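D-xylonate dehydratase (Caulobacter crescentus, PDB 5OYN) catalyses the dehydration of D-xylonate to 2-dehydro-3-deoxy-D-arabinonate in D-xylose degradation, using a [2Fe-2S] cluster and magnesium, and also dehydrates D-gluconate. Local coordinates at residues 275-280 / 307-312; 313-318 / 348-353; 337-342 / 368-373; 342-347 / 373-378. One frame throughout, in Å; residues are numbered along the deposited sequence.

Interactions 1 to 4 join helices 270-282, 306-312 and 337-347 with the loops that follow the last two and with the loop after helix 363-367. Interaction 1 closes before the others open, whereas interactions 2, 3 and 4 interleave along the chain. Helix 337-347 serves interactions 3 and 4, whose centres lie about 5 Å apart. Interactions 1 and 2 have centres about 8 Å apart, and those of interactions 1 and 3 about 19 Å. Helix 270-282, from interaction 1, packs on helix 337-347 through Leu279, which touches Val341 and Leu342, so the contacts adjoin one another. They lie away from the annotated cluster and magnesium sites, joining helices and loops of the dehydratase fold.

Interaction 1: residues 275-280 / 307-312; sequences NAIALV and DDWRAA
Ile277 reaches from helix 270-282 to helix 306-312, where its side chain meets both Trp309 and Ala312. The bond from CA to CB points toward the partner helix, and CB carries two branches. The CG2 methyl meets the CB of Ala312 at 3.7 Å, touches CE3 of Trp309 at 3.7 Å and lies 3.8 Å from the carbonyl oxygen of Asp308. The other branch begins at CG1, placed anti to the carbonyl carbon (chi1 -63°), and passes 3.9 Å from CZ3 of Trp309. It ends in CD1, which sits 3.7 Å from the centroid of the six-membered ring of Trp309 and only 10° off the ring normal, a CH-pi contact over the face. The two side chains cross at about a right angle. Beyond the pair, Trp309 also touches Gln290 and Ile293 of helix 289-299, while Asp308 forms a salt bridge with Lys270. Replacing Trp309 with an alanine would probably strip CD1 of Ile277 of the face it rests on and open a gap toward helix 289-299. The axes of the two short segments approach to 9.4 Å at 47°, a buried crossing of helices in the N-terminal region of the IlvD/Edd family.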
loop_
_atom_site.group_PDB
_atom_site.type_symbol
_atom_site.label_atom_id
_atom_site.label_comp_id
_atom_site.label_asym_id
_atom_site.label_seq_id
_atom_site.Cartn_x
_atom_site.Cartn_y
_atom_site.Cartn_z
ATOM N N ASN A 275 -36.994 4.450 -14.739
ATOM C CA ASN A 275 -36.855 4.493 -13.282
ATOM C C ASN A 275 -35.814 5.523 -12.859
ATOM O O ASN A 275 -36.039 6.316 -11.932
ATOM C CB ASN A 275 -36.486 3.109 -12.754
ATOM C CG ASN A 275 -37.673 2.178 -12.726
ATOM O OD1 ASN A 275 -38.801 2.604 -12.967
ATOM N ND2 ASN A 275 -37.432 0.906 -12.434
ATOM N N ALA A 276 -34.668 5.526 -13.539
ATOM C CA ALA A 276 -33.628 6.498 -13.233
ATOM C C ALA A 276 -34.147 7.917 -13.417
ATOM O O ALA A 276 -34.007 8.762 -12.521
ATOM C CB ALA A 276 -32.396 6.240 -14.104
ATOM N N ILE A 277 -34.769 8.186 -14.573
ATOM C CA ILE A 277 -35.358 9.499 -14.850
ATOM C C ILE A 277 -36.266 9.924 -13.708
ATOM O O ILE A 277 -36.226 11.074 -13.253
ATOM C CB ILE A 277 -36.126 9.475 -16.190
ATOM C CG1 ILE A 277 -35.183 9.189 -17.357
ATOM C CG2 ILE A 277 -36.912 10.796 -16.404
ATOM C CD1 ILE A 277 -35.649 9.776 -18.668
ATOM N N ALA A 278 -37.105 9.006 -13.227
ATOM C CA ALA A 278 -38.010 9.368 -12.147
ATOM C C ALA A 278 -37.226 9.726 -10.901
ATOM O O ALA A 278 -37.510 10.739 -10.245
ATOM C CB ALA A 278 -38.987 8.227 -11.858
ATOM N N LEU A 279 -36.212 8.915 -10.577
ATOM C CA LEU A 279 -35.410 9.181 -9.394
ATOM C C LEU A 279 -34.715 10.533 -9.490
ATOM O O LEU A 279 -34.724 11.311 -8.526
ATOM C CB LEU A 279 -34.391 8.071 -9.194
ATOM C CG LEU A 279 -33.356 8.460 -8.148
ATOM C CD1 LEU A 279 -33.931 8.253 -6.758
ATOM C CD2 LEU A 279 -32.151 7.626 -8.385
ATOM N N VAL A 280 -34.127 10.840 -10.649
ATOM C CA VAL A 280 -33.434 12.117 -10.789
ATOM C C VAL A 280 -34.334 13.270 -10.375
ATOM O O VAL A 280 -33.900 14.195 -9.678
ATOM C CB VAL A 280 -32.927 12.305 -12.224
ATOM C CG1 VAL A 280 -32.336 13.699 -12.372
ATOM C CG2 VAL A 280 -31.924 11.243 -12.555
ATOM N N ASP A 307 -39.879 13.428 -24.781
ATOM C CA ASP A 307 -41.110 13.090 -24.084
ATOM C C ASP A 307 -40.850 12.240 -22.851
ATOM O O ASP A 307 -41.619 12.303 -21.883
ATOM C CB ASP A 307 -42.073 12.394 -25.039
ATOM C CG ASP A 307 -42.947 13.383 -25.785
ATOM O OD1 ASP A 307 -43.414 14.368 -25.149
ATOM O OD2 ASP A 307 -43.144 13.181 -27.006
ATOM N N ASP A 308 -39.766 11.469 -22.852
ATOM C CA ASP A 308 -39.413 10.726 -21.653
ATOM C C ASP A 308 -39.066 11.650 -20.487
ATOM O O ASP A 308 -39.288 11.277 -19.330
ATOM C CB ASP A 308 -38.275 9.774 -21.970
ATOM C CG ASP A 308 -38.695 8.702 -22.949
ATOM O OD1 ASP A 308 -39.621 7.925 -22.601
ATOM O OD2 ASP A 308 -38.121 8.654 -24.066
ATOM N N TRP A 309 -38.573 12.864 -20.764
ATOM C CA TRP A 309 -38.330 13.823 -19.688
ATOM C C TRP A 309 -39.608 14.530 -19.244
ATOM O O TRP A 309 -39.815 14.724 -18.038
ATOM C CB TRP A 309 -37.275 14.851 -20.110
ATOM C CG TRP A 309 -35.955 14.230 -20.454
ATOM C CD1 TRP A 309 -35.420 14.087 -21.704
ATOM C CD2 TRP A 309 -35.013 13.642 -19.546
ATOM N NE1 TRP A 309 -34.200 13.448 -21.632
ATOM C CE2 TRP A 309 -33.928 13.163 -20.319
ATOM C CE3 TRP A 309 -34.979 13.472 -18.155
ATOM C CZ2 TRP A 309 -32.820 12.537 -19.744
ATOM C CZ3 TRP A 309 -33.885 12.851 -17.589
ATOM C CH2 TRP A 309 -32.818 12.393 -18.380
ATOM N N ARG A 310 -40.469 14.941 -20.193
ATOM C CA ARG A 310 -41.755 15.542 -19.825
ATOM C C ARG A 310 -42.576 14.623 -18.937
ATOM O O ARG A 310 -43.325 15.096 -18.074
ATOM C CB ARG A 310 -42.582 15.911 -21.068
ATOM C CG ARG A 310 -41.965 16.973 -21.948
ATOM C CD ARG A 310 -42.551 17.144 -23.338
ATOM N NE ARG A 310 -42.183 18.477 -23.800
ATOM C CZ ARG A 310 -41.599 18.732 -24.965
ATOM N NH1 ARG A 310 -41.332 17.736 -25.814
ATOM N NH2 ARG A 310 -41.282 19.990 -25.279
ATOM N N ALA A 311 -42.455 13.314 -19.142
ATOM C CA ALA A 311 -43.146 12.352 -18.290
ATOM C C ALA A 311 -42.905 12.620 -16.806
ATOM O O ALA A 311 -43.835 12.525 -15.991
ATOM C CB ALA A 311 -42.689 10.940 -18.656
ATOM N N ALA A 312 -41.666 12.980 -16.444
ATOM C CA ALA A 312 -41.229 13.090 -15.059
ATOM C C ALA A 312 -41.300 14.506 -14.492
ATOM O O ALA A 312 -40.982 14.698 -13.316
ATOM C CB ALA A 312 -39.798 12.562 -14.931
#

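Interaction 2: residues 313-318 / 348-353; sequences YDIPLI and QGRLHG
Arg350 and Asp314 form an end-on salt bridge that joins two loops, one following helix 306-312 and the other following helix 337-347. Both terminal nitrogens of the guanidinium converge on one carboxylate oxygen: NH2 of Arg350 lies 3.2 Å from Asp314 OD1 and NH1 lies 3.3 Å from the same OD1. That oxygen is in the guanidinium plane, but the carboxylate is turned 69° against it. NH2 meets the syn lone pair of OD1, while NH1 comes from above the carboxylate plane. With two donors sharing a single acceptor, the grip differs from the side-by-side pairing in which each oxygen takes one nitrogen. The neighbouring residue adds van der Waals packing, for CD1 of Ile315 lies over the centre of one guanidinium face, 3.4 Å from CZ of Arg350. The arginine chain, bent at chi2 (-77°) and again at chi3 (-43°), folds to present this face to Ile315 and its edge to Asp314. In the next shell, Ile315 rests against Ala282 and Leu345, and its backbone is hydrogen-bonded with Ala389. Arg350 also touches Tyr381. Just after the arginine in the chain, the loop is pinned to helix 270-282, where His352 NE2 is hydrogen-bonded to Glu274 OE1. The backbone N of His352 donates to OD1 of Asn275 on the same helix.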
loop_
_atom_site.group_PDB
_atom_site.type_symbol
_atom_site.label_atom_id
_atom_site.label_comp_id
_atom_site.label_asym_id
_atom_site.label_seq_id
_atom_site.Cartn_x
_atom_site.Cartn_y
_atom_site.Cartn_z
ATOM N N TYR A 313 -41.723 15.499 -15.278
ATOM C CA TYR A 313 -41.751 16.878 -14.784
ATOM C C TYR A 313 -42.587 17.024 -13.507
ATOM O O TYR A 313 -42.208 17.769 -12.593
ATOM C CB TYR A 313 -42.275 17.815 -15.876
ATOM C CG TYR A 313 -42.416 19.261 -15.437
ATOM C CD1 TYR A 313 -41.339 19.947 -14.880
ATOM C CD2 TYR A 313 -43.624 19.943 -15.582
ATOM C CE1 TYR A 313 -41.460 21.263 -14.480
ATOM C CE2 TYR A 313 -43.757 21.260 -15.176
ATOM C CZ TYR A 313 -42.671 21.915 -14.632
ATOM O OH TYR A 313 -42.781 23.223 -14.223
ATOM N N ASP A 314 -43.732 16.340 -13.426
ATOM C CA ASP A 314 -44.641 16.510 -12.297
ATOM C C ASP A 314 -44.312 15.590 -11.125
ATOM O O ASP A 314 -45.212 15.246 -10.343
ATOM C CB ASP A 314 -46.091 16.300 -12.740
ATOM C CG ASP A 314 -46.372 14.867 -13.182
ATOM O OD1 ASP A 314 -45.420 14.048 -13.265
ATOM O OD2 ASP A 314 -47.560 14.564 -13.457
ATOM N N ILE A 315 -43.060 15.163 -11.011
ATOM C CA ILE A 315 -42.586 14.488 -9.802
ATOM C C ILE A 315 -42.236 15.547 -8.760
ATOM O O ILE A 315 -41.490 16.492 -9.077
ATOM C CB ILE A 315 -41.377 13.618 -10.115
ATOM C CG1 ILE A 315 -41.697 12.626 -11.244
ATOM C CG2 ILE A 315 -40.899 12.914 -8.845
ATOM C CD1 ILE A 315 -42.195 11.285 -10.784
ATOM N N PRO A 316 -42.746 15.452 -7.535
ATOM C CA PRO A 316 -42.347 16.414 -6.501
ATOM C C PRO A 316 -40.930 16.139 -6.005
ATOM O O PRO A 316 -40.394 15.030 -6.120
ATOM C CB PRO A 316 -43.372 16.195 -5.387
ATOM C CG PRO A 316 -43.826 14.771 -5.554
ATOM C CD PRO A 316 -43.650 14.407 -7.023
ATOM N N LEU A 317 -40.321 17.187 -5.455
ATOM C CA LEU A 317 -38.994 17.108 -4.855
ATOM C C LEU A 317 -39.124 16.594 -3.430
ATOM O O LEU A 317 -39.812 17.211 -2.612
ATOM C CB LEU A 317 -38.332 18.483 -4.864
ATOM C CG LEU A 317 -37.095 18.618 -3.982
ATOM C CD1 LEU A 317 -35.938 17.807 -4.565
ATOM C CD2 LEU A 317 -36.713 20.078 -3.794
ATOM N N ILE A 318 -38.467 15.479 -3.111
ATOM C CA ILE A 318 -38.634 14.878 -1.791
ATOM C C ILE A 318 -37.353 14.769 -0.973
ATOM O O ILE A 318 -37.447 14.486 0.229
ATOM C CB ILE A 318 -39.328 13.503 -1.866
ATOM C CG1 ILE A 318 -38.680 12.613 -2.917
ATOM C CG2 ILE A 318 -40.816 13.683 -2.132
ATOM C CD1 ILE A 318 -39.148 11.174 -2.807
ATOM N N GLN A 348 -46.275 5.208 -5.390
ATOM C CA GLN A 348 -47.196 5.972 -6.229
ATOM C C GLN A 348 -47.218 5.480 -7.669
ATOM O O GLN A 348 -47.624 6.228 -8.562
ATOM C CB GLN A 348 -46.853 7.462 -6.226
ATOM C CG GLN A 348 -46.539 8.022 -4.886
ATOM C CD GLN A 348 -47.733 8.028 -3.998
ATOM O OE1 GLN A 348 -48.775 8.583 -4.353
ATOM N NE2 GLN A 348 -47.610 7.405 -2.833
ATOM N N GLY A 349 -46.758 4.257 -7.916
ATOM C CA GLY A 349 -46.824 3.693 -9.249
ATOM C C GLY A 349 -45.989 4.389 -10.302
ATOM O O GLY A 349 -46.180 4.124 -11.497
ATOM N N ARG A 350 -45.056 5.262 -9.905
ATOM C CA ARG A 350 -44.139 5.893 -10.851
ATOM C C ARG A 350 -42.880 5.063 -11.136
ATOM O O ARG A 350 -41.978 5.554 -11.820
ATOM C CB ARG A 350 -43.733 7.274 -10.356
ATOM C CG ARG A 350 -44.857 8.046 -9.727
ATOM C CD ARG A 350 -45.794 8.613 -10.776
ATOM N NE ARG A 350 -45.110 9.196 -11.932
ATOM C CZ ARG A 350 -45.171 10.490 -12.254
ATOM N NH1 ARG A 350 -45.864 11.336 -11.490
ATOM N NH2 ARG A 350 -44.533 10.943 -13.335
ATOM N N LEU A 351 -42.800 3.824 -10.655
ATOM C CA LEU A 351 -41.653 2.960 -10.914
ATOM C C LEU A 351 -42.106 1.659 -11.559
ATOM O O LEU A 351 -43.114 1.075 -11.148
ATOM C CB LEU A 351 -40.899 2.608 -9.619
ATOM C CG LEU A 351 -39.807 3.520 -9.083
ATOM C CD1 LEU A 351 -38.911 2.722 -8.146
ATOM C CD2 LEU A 351 -39.019 4.156 -10.215
ATOM N N HIS A 352 -41.345 1.188 -12.544
ATOM C CA HIS A 352 -41.479 -0.191 -13.006
ATOM C C HIS A 352 -40.786 -1.094 -11.991
ATOM O O HIS A 352 -39.570 -1.304 -12.049
ATOM C CB HIS A 352 -40.885 -0.365 -14.396
ATOM C CG HIS A 352 -41.400 0.612 -15.397
ATOM N ND1 HIS A 352 -42.732 0.686 -15.748
ATOM C CD2 HIS A 352 -40.762 1.550 -16.133
ATOM C CE1 HIS A 352 -42.892 1.634 -16.653
ATOM N NE2 HIS A 352 -41.713 2.173 -16.907
ATOM N N GLY A 353 -41.562 -1.633 -11.054
ATOM C CA GLY A 353 -41.015 -2.427 -9.970
ATOM C C GLY A 353 -40.537 -3.810 -10.364
ATOM O O GLY A 353 -39.877 -4.465 -9.551
#

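Interaction 3: residues 337-342 / 368-373; sequences GAPAVL and QGRETS
The hydroxyl oxygen OG1 of Thr372, whose CB packs against CB of Ala340 at 3.9 Å, is gripped from two sides of the main chain, being hydrogen-bonded with Ala335 O and with Asp374 N. Its place anti to the backbone N (chi1 168°) turns it to these partners, just before and just after the two segments. Across the seam the CA atoms of Ala340 and Thr372 are 5.0 Å apart, and a water links the two backbones. It accepts from Thr372 N, and its other leg, to Ala340 O, is modelled too short to be relied on. A further main-chain link lies alongside: Ala340 CA sits 3.1 Å from the carbonyl oxygen of Arg370 in a CA-H...O contact, with 149° at the hydrogen. The contact thus lays the loop that follows helix 363-367 along the first turns of helix 337-347, near the end where Pro339 stands. The ring of that proline meets the aliphatic part of Arg370, with Pro339 CB 3.6 Å from Arg370 CG. There the arginine chain, bent at chi2 (-31°), crosses the proline at a slant, and NH1 of Arg370 passes 4.1 Å from Pro339 CG. Arg370 and Pro339 both also touch Thr231, and Pro339 is backed by Leu367.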
loop_
_atom_site.group_PDB
_atom_site.type_symbol
_atom_site.label_atom_id
_atom_site.label_comp_id
_atom_site.label_asym_id
_atom_site.label_seq_id
_atom_site.Cartn_x
_atom_site.Cartn_y
_atom_site.Cartn_z
ATOM N N GLY A 337 -31.143 7.086 1.926
ATOM C CA GLY A 337 -30.560 7.355 0.623
ATOM C C GLY A 337 -31.468 6.998 -0.535
ATOM O O GLY A 337 -32.694 7.127 -0.467
ATOM N N ALA A 338 -30.853 6.538 -1.622
ATOM C CA ALA A 338 -31.614 6.284 -2.845
ATOM C C ALA A 338 -32.732 5.268 -2.658
ATOM O O ALA A 338 -33.852 5.532 -3.133
ATOM C CB ALA A 338 -30.677 5.861 -3.977
ATOM N N PRO A 339 -32.529 4.115 -1.998
ATOM C CA PRO A 339 -33.654 3.177 -1.856
ATOM C C PRO A 339 -34.863 3.809 -1.202
ATOM O O PRO A 339 -35.994 3.491 -1.578
ATOM C CB PRO A 339 -33.069 2.047 -0.998
ATOM C CG PRO A 339 -31.635 2.142 -1.188
ATOM C CD PRO A 339 -31.321 3.591 -1.344
ATOM N N ALA A 340 -34.659 4.714 -0.243
ATOM C CA ALA A 340 -35.799 5.368 0.394
ATOM C C ALA A 340 -36.547 6.254 -0.598
ATOM O O ALA A 340 -37.780 6.322 -0.575
ATOM C CB ALA A 340 -35.343 6.168 1.620
ATOM N N VAL A 341 -35.820 6.921 -1.491
ATOM C CA VAL A 341 -36.464 7.759 -2.492
ATOM C C VAL A 341 -37.224 6.890 -3.483
ATOM O O VAL A 341 -38.388 7.158 -3.809
ATOM C CB VAL A 341 -35.418 8.648 -3.189
ATOM C CG1 VAL A 341 -36.092 9.650 -4.102
ATOM C CG2 VAL A 341 -34.540 9.366 -2.150
ATOM N N LEU A 342 -36.581 5.815 -3.948
ATOM C CA LEU A 342 -37.228 4.888 -4.868
ATOM C C LEU A 342 -38.479 4.271 -4.250
ATOM O O LEU A 342 -39.463 4.015 -4.951
ATOM C CB LEU A 342 -36.236 3.799 -5.289
ATOM C CG LEU A 342 -35.159 4.313 -6.246
ATOM C CD1 LEU A 342 -34.120 3.259 -6.509
ATOM C CD2 LEU A 342 -35.755 4.836 -7.566
ATOM N N GLN A 368 -38.534 -3.356 -0.693
ATOM C CA GLN A 368 -39.362 -3.675 0.462
ATOM C C GLN A 368 -38.619 -3.339 1.745
ATOM O O GLN A 368 -37.485 -3.783 1.956
ATOM C CB GLN A 368 -39.763 -5.149 0.446
ATOM C CG GLN A 368 -40.659 -5.502 -0.740
ATOM C CD GLN A 368 -41.802 -4.503 -0.923
ATOM O OE1 GLN A 368 -41.912 -3.843 -1.973
ATOM N NE2 GLN A 368 -42.649 -4.372 0.109
ATOM N N GLY A 369 -39.252 -2.527 2.590
ATOM C CA GLY A 369 -38.668 -2.128 3.848
ATOM C C GLY A 369 -37.938 -0.809 3.805
ATOM O O GLY A 369 -37.566 -0.294 4.865
ATOM N N ARG A 370 -37.765 -0.221 2.625
ATOM C CA ARG A 370 -36.906 0.943 2.459
ATOM C C ARG A 370 -37.607 2.272 2.723
ATOM O O ARG A 370 -37.121 3.310 2.261
ATOM C CB ARG A 370 -36.308 0.962 1.049
ATOM C CG ARG A 370 -35.268 -0.134 0.774
ATOM C CD ARG A 370 -34.497 -0.521 2.009
ATOM N NE ARG A 370 -33.498 -1.536 1.689
ATOM C CZ ARG A 370 -32.179 -1.366 1.798
ATOM N NH1 ARG A 370 -31.679 -0.209 2.223
ATOM N NH2 ARG A 370 -31.360 -2.352 1.463
ATOM N N GLU A 371 -38.725 2.290 3.439
ATOM C CA GLU A 371 -39.285 3.593 3.778
ATOM C C GLU A 371 -38.283 4.366 4.628
ATOM O O GLU A 371 -37.615 3.801 5.501
ATOM C CB GLU A 371 -40.623 3.475 4.518
ATOM C CG GLU A 371 -41.347 4.834 4.597
ATOM C CD GLU A 371 -42.556 4.860 5.535
ATOM O OE1 GLU A 371 -43.084 3.772 5.897
ATOM O OE2 GLU A 371 -42.967 5.991 5.917
ATOM N N THR A 372 -38.171 5.661 4.357
ATOM C CA THR A 372 -37.186 6.486 5.036
ATOM C C THR A 372 -37.402 6.490 6.539
ATOM O O THR A 372 -38.474 6.154 7.052
ATOM C CB THR A 372 -37.244 7.926 4.551
ATOM O OG1 THR A 372 -36.462 8.738 5.434
ATOM C CG2 THR A 372 -38.678 8.408 4.573
ATOM N N SER A 373 -36.357 6.913 7.241
ATOM C CA SER A 373 -36.355 7.017 8.691
ATOM C C SER A 373 -36.230 8.453 9.167
ATOM O O SER A 373 -36.302 8.695 10.376
ATOM C CB SER A 373 -35.210 6.190 9.279
ATOM O OG SER A 373 -34.048 6.257 8.457
HETATM O O HOH W 1 -38.908 6.931 1.539
#

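Interaction 4: residues 342-347 / 373-378; sequences LWELLQ and SDREVI
A salt bridge ties helix 337-347 to the loop 373-378, running from Glu344 to Arg375, the middle residue of an Asx turn. NH1 of Arg375 donates to OE1 of Glu344 at 3.1 Å, and NH2 adds a weak bond to that OE1 at 3.4 Å. A bend at chi2 (-74°) brings the end of the arginine to the glutamate. The carboxylate and guanidinium planes stand 90° apart, and OE1 lies near the arginine's plane while NH1 reaches it from 55° out of the carboxylate plane. Glu344 OE2 has a different task, accepting from the backbone N of Tyr381. On the helix, Trp343 brings CZ3 within 4.2 Å of Arg375 NH2, an oblique approach. Arg375 NH2 also forms a salt bridge with Glu371 OE2, and NH1 has a weak bond to Ile378 O. With an alanine in place of Glu344, Arg375 would probably lose one of its two acidic partners and the N-H of Tyr381 its acceptor. The loop is also held by partners outside it: Asp374 OD2 pairs with Arg331 and with Asn170 of a second subunit. Asp374 OD1 closes the Asx turn, accepting from the backbone N of Glu376 at 3.2 Å.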
loop_
_atom_site.group_PDB
_atom_site.type_symbol
_atom_site.label_atom_id
_atom_site.label_comp_id
_atom_site.label_asym_id
_atom_site.label_seq_id
_atom_site.Cartn_x
_atom_site.Cartn_y
_atom_site.Cartn_z
ATOM N N LEU A 342 -36.581 5.815 -3.948
ATOM C CA LEU A 342 -37.228 4.888 -4.868
ATOM C C LEU A 342 -38.479 4.271 -4.250
ATOM O O LEU A 342 -39.463 4.015 -4.951
ATOM C CB LEU A 342 -36.236 3.799 -5.289
ATOM C CG LEU A 342 -35.159 4.313 -6.246
ATOM C CD1 LEU A 342 -34.120 3.259 -6.509
ATOM C CD2 LEU A 342 -35.755 4.836 -7.566
ATOM N N TRP A 343 -38.455 4.016 -2.942
ATOM C CA TRP A 343 -39.617 3.435 -2.283
ATOM C C TRP A 343 -40.809 4.369 -2.387
ATOM O O TRP A 343 -41.902 3.963 -2.798
ATOM C CB TRP A 343 -39.278 3.146 -0.826
ATOM C CG TRP A 343 -40.370 2.512 -0.012
ATOM C CD1 TRP A 343 -40.539 1.176 0.242
ATOM C CD2 TRP A 343 -41.408 3.190 0.706
ATOM N NE1 TRP A 343 -41.628 0.985 1.063
ATOM C CE2 TRP A 343 -42.179 2.206 1.358
ATOM C CE3 TRP A 343 -41.770 4.532 0.848
ATOM C CZ2 TRP A 343 -43.288 2.525 2.139
ATOM C CZ3 TRP A 343 -42.873 4.843 1.620
ATOM C CH2 TRP A 343 -43.614 3.844 2.259
ATOM N N GLU A 344 -40.600 5.631 -2.003
ATOM C CA GLU A 344 -41.596 6.682 -2.161
ATOM C C GLU A 344 -42.221 6.628 -3.551
ATOM O O GLU A 344 -43.445 6.568 -3.691
ATOM C CB GLU A 344 -40.924 8.036 -1.899
ATOM C CG GLU A 344 -41.766 9.095 -1.227
ATOM C CD GLU A 344 -42.290 8.707 0.152
ATOM O OE1 GLU A 344 -41.549 8.101 0.948
ATOM O OE2 GLU A 344 -43.466 9.028 0.443
ATOM N N LEU A 345 -41.384 6.594 -4.589
ATOM C CA LEU A 345 -41.895 6.564 -5.956
ATOM C C LEU A 345 -42.675 5.282 -6.226
ATOM O O LEU A 345 -43.805 5.323 -6.737
ATOM C CB LEU A 345 -40.742 6.716 -6.949
ATOM C CG LEU A 345 -40.208 8.142 -7.086
ATOM C CD1 LEU A 345 -38.832 8.140 -7.716
ATOM C CD2 LEU A 345 -41.179 9.038 -7.874
ATOM N N LEU A 346 -42.088 4.133 -5.880
ATOM C CA LEU A 346 -42.740 2.850 -6.121
ATOM C C LEU A 346 -44.157 2.823 -5.548
ATOM O O LEU A 346 -45.074 2.265 -6.164
ATOM C CB LEU A 346 -41.893 1.728 -5.522
ATOM C CG LEU A 346 -42.450 0.318 -5.609
ATOM C CD1 LEU A 346 -42.056 -0.277 -6.941
ATOM C CD2 LEU A 346 -41.945 -0.538 -4.458
ATOM N N GLN A 347 -44.356 3.450 -4.384
ATOM C CA GLN A 347 -45.670 3.462 -3.752
ATOM C C GLN A 347 -46.703 4.249 -4.563
ATOM O O GLN A 347 -47.907 4.002 -4.419
ATOM C CB GLN A 347 -45.569 4.042 -2.340
ATOM C CG GLN A 347 -44.729 3.240 -1.357
ATOM C CD GLN A 347 -45.083 1.765 -1.319
ATOM O OE1 GLN A 347 -44.612 0.981 -2.145
ATOM N NE2 GLN A 347 -45.907 1.374 -0.341
ATOM N N SER A 373 -36.357 6.913 7.241
ATOM C CA SER A 373 -36.355 7.017 8.691
ATOM C C SER A 373 -36.230 8.453 9.167
ATOM O O SER A 373 -36.302 8.695 10.376
ATOM C CB SER A 373 -35.210 6.190 9.279
ATOM O OG SER A 373 -34.048 6.257 8.457
ATOM N N ASP A 374 -36.046 9.412 8.259
ATOM C CA ASP A 374 -35.894 10.821 8.622
ATOM C C ASP A 374 -36.801 11.654 7.718
ATOM O O ASP A 374 -36.412 12.047 6.613
ATOM C CB ASP A 374 -34.442 11.250 8.511
ATOM C CG ASP A 374 -34.124 12.454 9.368
ATOM O OD1 ASP A 374 -35.057 13.236 9.659
ATOM O OD2 ASP A 374 -32.936 12.613 9.759
ATOM N N ARG A 375 -38.012 11.951 8.192
ATOM C CA ARG A 375 -38.898 12.746 7.350
ATOM C C ARG A 375 -38.479 14.212 7.276
ATOM O O ARG A 375 -39.109 14.974 6.531
ATOM C CB ARG A 375 -40.341 12.610 7.836
ATOM C CG ARG A 375 -41.002 11.259 7.510
ATOM C CD ARG A 375 -41.369 11.123 6.022
ATOM N NE ARG A 375 -41.905 9.796 5.688
ATOM C CZ ARG A 375 -41.949 9.290 4.452
ATOM N NH1 ARG A 375 -41.488 9.985 3.415
ATOM N NH2 ARG A 375 -42.445 8.076 4.251
ATOM N N GLU A 376 -37.437 14.620 8.013
ATOM C CA GLU A 376 -36.842 15.948 7.850
ATOM C C GLU A 376 -36.033 16.040 6.563
ATOM O O GLU A 376 -35.742 17.146 6.083
ATOM C CB GLU A 376 -35.925 16.272 9.043
ATOM C CG GLU A 376 -36.436 17.325 10.056
ATOM C CD GLU A 376 -35.616 17.368 11.388
ATOM O OE1 GLU A 376 -34.434 16.926 11.423
ATOM O OE2 GLU A 376 -36.165 17.847 12.412
ATOM N N VAL A 377 -35.675 14.894 5.993
ATOM C CA VAL A 377 -34.676 14.803 4.941
ATOM C C VAL A 377 -35.282 14.251 3.663
ATOM O O VAL A 377 -35.044 14.774 2.568
ATOM C CB VAL A 377 -33.467 13.937 5.389
ATOM C CG1 VAL A 377 -32.371 13.932 4.336
ATOM C CG2 VAL A 377 -32.959 14.408 6.725
ATOM N N ILE A 378 -36.053 13.179 3.780
ATOM C CA ILE A 378 -36.766 12.599 2.652
ATOM C C ILE A 378 -38.256 12.769 2.924
ATOM O O ILE A 378 -38.840 12.056 3.749
ATOM C CB ILE A 378 -36.387 11.138 2.431
ATOM C CG1 ILE A 378 -34.898 11.067 2.084
ATOM C CG2 ILE A 378 -37.269 10.546 1.347
ATOM C CD1 ILE A 378 -34.349 9.660 1.999
#